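Local coordinates for anthrone oxidase-like protein (Streptomyces ambofaciens, PDB 5F9P) that acts as an oxygenase of atypical angucycline biosynthesis, cleaving a carbon-carbon bond in the oxidative opening of ring B, at residues Q133-A138 with E170-I175; T126-T131 with A210-E215; Q97-H102 with K162-R167. One frame throughout, in Å; residues are numbered along the deposited sequence.

Contact 1. Residues Q133-A138 with E170-I175; sequences QGQDEA and EGAFVI
Q135 reaches V174 because its CG stands anti to the backbone N (chi1 -171°), outward from the first turn of the helix. On V174, CG1 is anti to the carbonyl carbon (chi1 -58°), and the two methyls serve different partners. CG1 of V174 meets CG of Q135 at 3.9 Å, the two side chains sliding past each other in opposite directions. CG2 of V174 lies 4.2 Å from CB of A138, three residues further along the helix. Beyond CG the Q135 chain stays extended, chi2 (177°) carrying CD onward past V174 towards A172.

Q135, A138, A172 and V174 all send their CB towards the opposing segment, whereas F173 sends its CB the other way, where its ring packs on M96 and N98. The helix therefore covers the A172 and V174 face of the strand. The two backbones stay well separated, with CA of Q135 and CA of A172 7.0 Å apart, and only 177 Å² is buried. G134 takes the N-cap position, its O accepting the first-turn bond from A138 N; L139 and L142 extend the cover over V174.

Strands 122-130 and 155-167, joined through helix 135-142, both neighbour strand 172-180, so the helix crosses this central strand: the split beta-alpha-beta crossover of a ferredoxin-like unit, as in dimeric alpha-beta barrel proteins.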
loop_
_atom_site.group_PDB
_atom_site.type_symbol
_atom_site.label_atom_id
_atom_site.label_comp_id
_atom_site.label_asym_id
_atom_site.label_seq_id
_atom_site.Cartn_x
_atom_site.Cartn_y
_atom_site.Cartn_z
ATOM N N GLN A 133 3.532 -14.891 16.862
ATOM C CA GLN A 133 2.969 -14.665 18.187
ATOM C C GLN A 133 2.440 -13.230 18.338
ATOM O O GLN A 133 1.391 -13.005 18.945
ATOM C CB GLN A 133 4.010 -14.974 19.276
ATOM C CG GLN A 133 3.456 -14.930 20.707
ATOM C CD GLN A 133 2.635 -16.174 21.078
ATOM O OE1 GLN A 133 2.893 -17.267 20.579
ATOM N NE2 GLN A 133 1.660 -16.006 21.968
ATOM N N GLY A 134 3.159 -12.256 17.785
ATOM C CA GLY A 134 2.825 -10.860 18.026
ATOM C C GLY A 134 1.988 -10.143 16.969
ATOM O O GLY A 134 1.767 -8.943 17.074
ATOM N N GLN A 135 1.503 -10.859 15.962
ATOM C CA GLN A 135 0.758 -10.204 14.890
ATOM C C GLN A 135 -0.472 -9.409 15.360
ATOM O O GLN A 135 -0.657 -8.244 14.961
ATOM C CB GLN A 135 0.360 -11.194 13.789
ATOM C CG GLN A 135 -0.218 -10.497 12.562
ATOM C CD GLN A 135 -0.561 -11.447 11.429
ATOM O OE1 GLN A 135 -0.117 -11.261 10.295
ATOM N NE2 GLN A 135 -1.384 -12.443 11.717
ATOM N N ASP A 136 -1.307 -10.016 16.203
ATOM C CA ASP A 136 -2.519 -9.338 16.662
ATOM C C ASP A 136 -2.180 -8.114 17.495
ATOM O O ASP A 136 -2.881 -7.104 17.467
ATOM C CB ASP A 136 -3.414 -10.270 17.474
ATOM C CG ASP A 136 -4.084 -11.320 16.625
ATOM O OD1 ASP A 136 -4.313 -11.074 15.419
ATOM O OD2 ASP A 136 -4.384 -12.401 17.173
ATOM N N GLU A 137 -1.099 -8.219 18.249
ATOM C CA GLU A 137 -0.619 -7.103 19.037
ATOM C C GLU A 137 -0.252 -5.927 18.114
ATOM O O GLU A 137 -0.650 -4.783 18.346
ATOM C CB GLU A 137 0.593 -7.558 19.857
ATOM C CG GLU A 137 1.368 -6.440 20.532
ATOM C CD GLU A 137 0.637 -5.851 21.724
ATOM O OE1 GLU A 137 -0.532 -6.240 21.962
ATOM O OE2 GLU A 137 1.244 -5.011 22.425
ATOM N N ALA A 138 0.514 -6.219 17.071
ATOM C CA ALA A 138 0.900 -5.208 16.089
ATOM C C ALA A 138 -0.319 -4.521 15.474
ATOM O O ALA A 138 -0.348 -3.306 15.325
ATOM C CB ALA A 138 1.755 -5.840 14.990
ATOM N N GLU A 170 8.211 -13.841 3.218
ATOM C CA GLU A 170 7.789 -14.959 4.051
ATOM C C GLU A 170 7.566 -14.541 5.498
ATOM O O GLU A 170 8.132 -13.562 5.962
ATOM C CB GLU A 170 8.790 -16.112 3.971
ATOM C CG GLU A 170 8.387 -17.187 2.958
ATOM C CD GLU A 170 6.998 -17.780 3.237
ATOM O OE1 GLU A 170 6.438 -17.543 4.339
ATOM O OE2 GLU A 170 6.467 -18.487 2.347
ATOM N N GLY A 171 6.728 -15.292 6.199
ATOM C CA GLY A 171 6.448 -15.014 7.596
ATOM C C GLY A 171 5.260 -14.087 7.709
ATOM O O GLY A 171 4.666 -13.703 6.695
ATOM N N ALA A 172 4.919 -13.721 8.937
ATOM C CA ALA A 172 3.781 -12.852 9.190
ATOM C C ALA A 172 4.155 -11.402 8.910
ATOM O O ALA A 172 5.305 -11.006 9.087
ATOM C CB ALA A 172 3.310 -13.008 10.622
ATOM N N PHE A 173 3.180 -10.605 8.485
ATOM C CA PHE A 173 3.446 -9.193 8.248
ATOM C C PHE A 173 2.183 -8.346 8.380
ATOM O O PHE A 173 1.065 -8.845 8.240
ATOM C CB PHE A 173 4.108 -8.989 6.875
ATOM C CG PHE A 173 3.214 -9.310 5.722
ATOM C CD1 PHE A 173 3.062 -10.622 5.286
ATOM C CD2 PHE A 173 2.525 -8.305 5.070
ATOM C CE1 PHE A 173 2.229 -10.928 4.209
ATOM C CE2 PHE A 173 1.690 -8.594 3.994
ATOM C CZ PHE A 173 1.537 -9.905 3.565
ATOM N N VAL A 174 2.363 -7.064 8.683
ATOM C CA VAL A 174 1.242 -6.132 8.718
ATOM C C VAL A 174 1.692 -4.877 8.013
ATOM O O VAL A 174 2.887 -4.676 7.791
ATOM C CB VAL A 174 0.783 -5.777 10.133
ATOM C CG1 VAL A 174 0.384 -7.025 10.887
ATOM C CG2 VAL A 174 1.878 -5.024 10.873
ATOM N N ILE A 175 0.735 -4.034 7.648
ATOM C CA ILE A 175 1.057 -2.874 6.835
ATOM C C ILE A 175 0.355 -1.663 7.373
ATOM O O ILE A 175 -0.806 -1.736 7.793
ATOM C CB ILE A 175 0.637 -3.089 5.356
ATOM C CG1 ILE A 175 1.618 -4.037 4.672
ATOM C CG2 ILE A 175 0.550 -1.744 4.610
ATOM C CD1 ILE A 175 1.153 -4.526 3.318
#

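Contact 2. Residues T126-T131 with A210-E215; sequences TVFPVT and AVVAGE
Backbone hydrogen bonding between P129-T131 and V211-A213 provides the polar part of this contact. T131 N donates to V211 O at 2.9 Å, the donor standing nearly along the C=O axis. A213 N donates to P129 O, also at 2.9 Å and almost straight (170° at the hydrogen), but approaches from above the carbonyl plane, 47° out of it. These bonds flank a single beta bridge between V130 and V212, whose CA atoms are 4.4 Å apart.

CA-H...O contacts supplement both bonds. V211 O also lies 3.2 Å from V130 CA, and P129 O lies 3.4 Å from V212 CA; each carbonyl oxygen thus meets one N-H and one CA-H across the bridge.

Van der Waals packing makes up the rest of the contact, which buries 371 Å² in all. P129 has the largest share, and its ring does the touching: CD comes within 3.7 Å of E215 O, while CG approaches the carbonyl carbon of G214 and CB the oxygen of A213. CB of A213 packs on the peptide between V130 and T131 and on CG2 of T131. The T131 and V211 side chains cross at about a right angle, with OG1 of T131 3.8 Å from CB of V211. Two touches are apolar. CG1 of V130 faces CG2 of V211; and V212, with CG1 anti to the backbone N (chi1 166°), keeps CG2 beside that N, from where it reaches CD2 of F128 obliquely at 4.1 Å.

Within the fold, the bridge joins the V130 region of strand 122-130 to the chain leaving helix 199-211, just before strand 217-228 takes its place beside strand 122-130 in the barrel. A172 of strand 172-180 packs on V130, and A138 of helix 135-142 touches both V130 and V211.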
loop_
_atom_site.group_PDB
_atom_site.type_symbol
_atom_site.label_atom_id
_atom_site.label_comp_id
_atom_site.label_asym_id
_atom_site.label_seq_id
_atom_site.Cartn_x
_atom_site.Cartn_y
_atom_site.Cartn_z
ATOM N N THR A 126 4.503 1.490 5.177
ATOM C CA THR A 126 5.447 0.622 5.870
ATOM C C THR A 126 4.890 -0.786 5.940
ATOM O O THR A 126 3.737 -0.987 6.321
ATOM C CB THR A 126 5.730 1.089 7.324
ATOM O OG1 THR A 126 6.231 2.429 7.315
ATOM C CG2 THR A 126 6.770 0.178 7.979
ATOM N N VAL A 127 5.710 -1.759 5.571
ATOM C CA VAL A 127 5.364 -3.158 5.804
ATOM C C VAL A 127 6.268 -3.674 6.911
ATOM O O VAL A 127 7.503 -3.604 6.794
ATOM C CB VAL A 127 5.511 -4.021 4.534
ATOM C CG1 VAL A 127 6.834 -3.755 3.857
ATOM C CG2 VAL A 127 5.373 -5.506 4.875
ATOM N N PHE A 128 5.651 -4.150 7.995
ATOM C CA PHE A 128 6.390 -4.669 9.151
ATOM C C PHE A 128 6.344 -6.185 9.162
ATOM O O PHE A 128 5.260 -6.772 9.273
ATOM C CB PHE A 128 5.762 -4.230 10.478
ATOM C CG PHE A 128 5.548 -2.738 10.627
ATOM C CD1 PHE A 128 4.415 -2.134 10.122
ATOM C CD2 PHE A 128 6.445 -1.964 11.342
ATOM C CE1 PHE A 128 4.196 -0.770 10.284
ATOM C CE2 PHE A 128 6.237 -0.610 11.509
ATOM C CZ PHE A 128 5.103 -0.007 10.985
ATOM N N PRO A 129 7.510 -6.838 9.054
ATOM C CA PRO A 129 7.499 -8.268 9.379
ATOM C C PRO A 129 7.326 -8.380 10.894
ATOM O O PRO A 129 7.970 -7.635 11.633
ATOM C CB PRO A 129 8.894 -8.745 8.945
ATOM C CG PRO A 129 9.745 -7.532 9.017
ATOM C CD PRO A 129 8.854 -6.347 8.711
ATOM N N VAL A 130 6.450 -9.269 11.349
ATOM C CA VAL A 130 6.206 -9.428 12.784
ATOM C C VAL A 130 6.294 -10.892 13.187
ATOM O O VAL A 130 6.261 -11.786 12.342
ATOM C CB VAL A 130 4.812 -8.897 13.174
ATOM C CG1 VAL A 130 4.714 -7.384 12.895
ATOM C CG2 VAL A 130 3.751 -9.652 12.419
ATOM N N THR A 131 6.417 -11.136 14.484
ATOM C CA THR A 131 6.395 -12.494 14.983
ATOM C C THR A 131 4.982 -13.001 14.807
ATOM O O THR A 131 4.022 -12.225 14.895
ATOM C CB THR A 131 6.791 -12.567 16.466
ATOM O OG1 THR A 131 5.866 -11.797 17.237
ATOM C CG2 THR A 131 8.202 -12.017 16.678
ATOM N N ALA A 210 8.261 -4.102 19.803
ATOM C CA ALA A 210 8.472 -5.348 20.544
ATOM C C ALA A 210 8.292 -6.602 19.691
ATOM O O ALA A 210 8.872 -7.644 19.990
ATOM C CB ALA A 210 7.559 -5.405 21.779
ATOM N N VAL A 211 7.486 -6.512 18.636
ATOM C CA VAL A 211 7.149 -7.704 17.868
ATOM C C VAL A 211 7.600 -7.672 16.410
ATOM O O VAL A 211 7.279 -8.580 15.655
ATOM C CB VAL A 211 5.624 -8.026 17.924
ATOM C CG1 VAL A 211 5.159 -8.239 19.367
ATOM C CG2 VAL A 211 4.825 -6.924 17.264
ATOM N N VAL A 212 8.341 -6.636 16.021
ATOM C CA VAL A 212 8.968 -6.597 14.695
ATOM C C VAL A 212 10.042 -7.683 14.569
ATOM O O VAL A 212 10.905 -7.817 15.436
ATOM C CB VAL A 212 9.601 -5.211 14.400
ATOM C CG1 VAL A 212 10.518 -5.286 13.192
ATOM C CG2 VAL A 212 8.507 -4.158 14.182
ATOM N N ALA A 213 9.993 -8.443 13.481
ATOM C CA ALA A 213 10.866 -9.598 13.317
ATOM C C ALA A 213 11.713 -9.482 12.052
ATOM O O ALA A 213 11.626 -10.320 11.154
ATOM C CB ALA A 213 10.038 -10.868 13.274
ATOM N N GLY A 214 12.524 -8.441 11.967
ATOM C CA GLY A 214 13.263 -8.182 10.739
ATOM C C GLY A 214 13.180 -6.712 10.376
ATOM O O GLY A 214 12.517 -5.947 11.074
ATOM N N GLU A 215 13.846 -6.311 9.298
ATOM C CA GLU A 215 13.851 -4.915 8.886
ATOM C C GLU A 215 12.520 -4.567 8.223
ATOM O O GLU A 215 12.115 -5.213 7.254
ATOM C CB GLU A 215 15.026 -4.619 7.931
ATOM C CG GLU A 215 15.146 -3.117 7.564
ATOM C CD GLU A 215 16.346 -2.767 6.671
ATOM O OE1 GLU A 215 16.540 -1.556 6.390
ATOM O OE2 GLU A 215 17.090 -3.685 6.250
#

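Contact 3. Residues Q97-H102 with K162-R167; sequences QNEVAH and KGLRAR
Strands 97-102 and 162-167 run antiparallel, their axes 159° apart in direction and 4.5 Å apart at closest approach, with a classic beta bulge in which L164 and R165 both face Q97. The bulge makes Q97 O a shared acceptor: it takes a 2.7 Å bond from L164 N, in the carbonyl plane, and a weak one from R165 N at 3.4 Å. Q97 N donates to R165 O, and beyond the bulge E99 and K162 form a hydrogen-bonded pair with a bond in each direction.

Q97 and R165 cross obliquely on the same face of the sheet. CG of R165 rests 3.6 Å from CD of Q97, and the arginine chain bends where chi3 (69°) sets NE. NH1 of R165 then bonds OE1 of Q97 at 3.0 Å. The oxygen lies in the guanidinium plane, whereas the donor stands above the amide plane, the two planes being 62° apart. On that face too, E99 and K162 lie side by side and point the same way, OE1 of E99 being 3.4 Å from CD of K162. N98 turns to the other face, where its CB and OD1 lie over the backbone of K162 and G163. Its ND2 bonds T11 O on strand 10-17.

Chemically, the two polar pairs differ. R165 makes a directed bond to a neutral amide, while NZ of K162 stays 4.2 Å from OE1 of E99, beyond salt-bridge distance, so any attraction between them is probably long-range and not a direct bond. The buried OD1 of N98 has no polar partner in the model, so the T11 bond is the polar contact of this amide, packed beside F173 and I175.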
loop_
_atom_site.group_PDB
_atom_site.type_symbol
_atom_site.label_atom_id
_atom_site.label_comp_id
_atom_site.label_asym_id
_atom_site.label_seq_id
_atom_site.Cartn_x
_atom_site.Cartn_y
_atom_site.Cartn_z
ATOM N N GLN A 97 -0.870 -10.206 -0.262
ATOM C CA GLN A 97 -2.316 -10.324 -0.141
ATOM C C GLN A 97 -2.733 -10.025 1.291
ATOM O O GLN A 97 -2.168 -10.578 2.234
ATOM C CB GLN A 97 -2.778 -11.727 -0.562
ATOM C CG GLN A 97 -2.256 -12.145 -1.936
ATOM C CD GLN A 97 -2.608 -13.584 -2.291
ATOM O OE1 GLN A 97 -3.669 -14.077 -1.928
ATOM N NE2 GLN A 97 -1.714 -14.260 -3.000
ATOM N N ASN A 98 -3.729 -9.157 1.449
ATOM C CA ASN A 98 -4.100 -8.635 2.754
ATOM C C ASN A 98 -5.592 -8.545 2.951
ATOM O O ASN A 98 -6.367 -8.566 1.993
ATOM C CB ASN A 98 -3.563 -7.206 2.919
ATOM C CG ASN A 98 -2.161 -7.055 2.404
ATOM O OD1 ASN A 98 -1.193 -7.257 3.138
ATOM N ND2 ASN A 98 -2.037 -6.717 1.125
ATOM N N GLU A 99 -5.988 -8.402 4.207
ATOM C CA GLU A 99 -7.331 -7.960 4.525
ATOM C C GLU A 99 -7.206 -6.658 5.300
ATOM O O GLU A 99 -6.182 -6.397 5.936
ATOM C CB GLU A 99 -8.092 -9.015 5.325
ATOM C CG GLU A 99 -7.572 -9.253 6.712
ATOM C CD GLU A 99 -8.267 -10.436 7.392
ATOM O OE1 GLU A 99 -8.016 -10.667 8.593
ATOM O OE2 GLU A 99 -9.063 -11.135 6.720
ATOM N N VAL A 100 -8.231 -5.823 5.212
ATOM C CA VAL A 100 -8.206 -4.540 5.888
ATOM C C VAL A 100 -8.544 -4.778 7.349
ATOM O O VAL A 100 -9.570 -5.376 7.652
ATOM C CB VAL A 100 -9.216 -3.560 5.257
ATOM C CG1 VAL A 100 -9.278 -2.259 6.073
ATOM C CG2 VAL A 100 -8.833 -3.279 3.806
ATOM N N ALA A 101 -7.675 -4.346 8.259
ATOM C CA ALA A 101 -7.917 -4.604 9.673
ATOM C C ALA A 101 -8.557 -3.396 10.357
ATOM O O ALA A 101 -9.341 -3.535 11.295
ATOM C CB ALA A 101 -6.615 -5.012 10.388
ATOM N N HIS A 102 -8.224 -2.206 9.887
ATOM C CA HIS A 102 -8.637 -1.003 10.581
ATOM C C HIS A 102 -8.532 0.215 9.665
ATOM O O HIS A 102 -7.617 0.297 8.842
ATOM C CB HIS A 102 -7.741 -0.813 11.814
ATOM C CG HIS A 102 -8.175 0.297 12.716
ATOM N ND1 HIS A 102 -9.122 0.126 13.702
ATOM C CD2 HIS A 102 -7.786 1.593 12.786
ATOM C CE1 HIS A 102 -9.293 1.269 14.345
ATOM N NE2 HIS A 102 -8.489 2.172 13.812
ATOM N N LYS A 162 -3.759 -6.492 7.518
ATOM C CA LYS A 162 -3.202 -7.744 8.017
ATOM C C LYS A 162 -2.740 -8.587 6.845
ATOM O O LYS A 162 -3.530 -8.904 5.956
ATOM C CB LYS A 162 -4.265 -8.523 8.792
ATOM C CG LYS A 162 -3.784 -9.889 9.283
ATOM C CD LYS A 162 -4.924 -10.703 9.907
ATOM C CE LYS A 162 -4.408 -12.043 10.436
ATOM N NZ LYS A 162 -5.489 -12.874 11.056
ATOM N N GLY A 163 -1.468 -8.959 6.847
ATOM C CA GLY A 163 -0.924 -9.771 5.786
ATOM C C GLY A 163 -1.478 -11.182 5.860
ATOM O O GLY A 163 -1.434 -11.809 6.923
ATOM N N LEU A 164 -2.002 -11.670 4.732
ATOM C CA LEU A 164 -2.539 -13.037 4.618
ATOM C C LEU A 164 -1.508 -14.031 4.079
ATOM O O LEU A 164 -1.343 -15.130 4.611
ATOM C CB LEU A 164 -3.776 -13.046 3.714
ATOM C CG LEU A 164 -4.961 -12.278 4.291
ATOM C CD1 LEU A 164 -6.223 -12.528 3.475
ATOM C CD2 LEU A 164 -5.159 -12.669 5.756
ATOM N N ARG A 165 -0.816 -13.626 3.019
ATOM C CA ARG A 165 0.188 -14.453 2.367
ATOM C C ARG A 165 0.849 -13.577 1.311
ATOM O O ARG A 165 0.330 -12.514 0.979
ATOM C CB ARG A 165 -0.471 -15.680 1.725
ATOM C CG ARG A 165 -1.417 -15.343 0.597
ATOM C CD ARG A 165 -2.272 -16.546 0.208
ATOM N NE ARG A 165 -3.237 -16.888 1.247
ATOM C CZ ARG A 165 -4.425 -16.305 1.394
ATOM N NH1 ARG A 165 -4.807 -15.338 0.567
ATOM N NH2 ARG A 165 -5.230 -16.682 2.379
ATOM N N ALA A 166 1.993 -13.995 0.784
ATOM C CA ALA A 166 2.734 -13.108 -0.104
ATOM C C ALA A 166 3.692 -13.866 -0.992
ATOM O O ALA A 166 4.180 -14.914 -0.612
ATOM C CB ALA A 166 3.497 -12.066 0.713
ATOM N N ARG A 167 3.959 -13.326 -2.174
ATOM C CA ARG A 167 5.037 -13.835 -3.012
ATOM C C ARG A 167 6.208 -12.889 -2.879
ATOM O O ARG A 167 6.074 -11.694 -3.130
ATOM C CB ARG A 167 4.580 -13.957 -4.471
ATOM C CG ARG A 167 3.358 -14.875 -4.633
ATOM C CD ARG A 167 2.757 -14.818 -6.025
ATOM N NE ARG A 167 3.760 -15.137 -7.032
ATOM C CZ ARG A 167 3.500 -15.350 -8.317
ATOM N NH1 ARG A 167 2.252 -15.284 -8.765
ATOM N NH2 ARG A 167 4.491 -15.640 -9.152
#

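Overall arrangement
From the N terminus, 97-102 opens the first loop, which contact 3 closes at 162-167. Before it closes, strand 122-130 opens the longer loop of contact 2, ended at 210-215, and helix 135-142 opens that of contact 1, ended at 170-175. Contact 3 therefore crosses both others, while contact 1 falls wholly within the span of contact 2. Strand 172-180 links the three spatially: F128 and V130 of contact 2 pair with it on one edge, and G163 of contact 3 on the other. Together they tie strands 92-105, 155-167, 172-180 and 122-130 of the barrel to helix 135-142 and the end of helix 199-211.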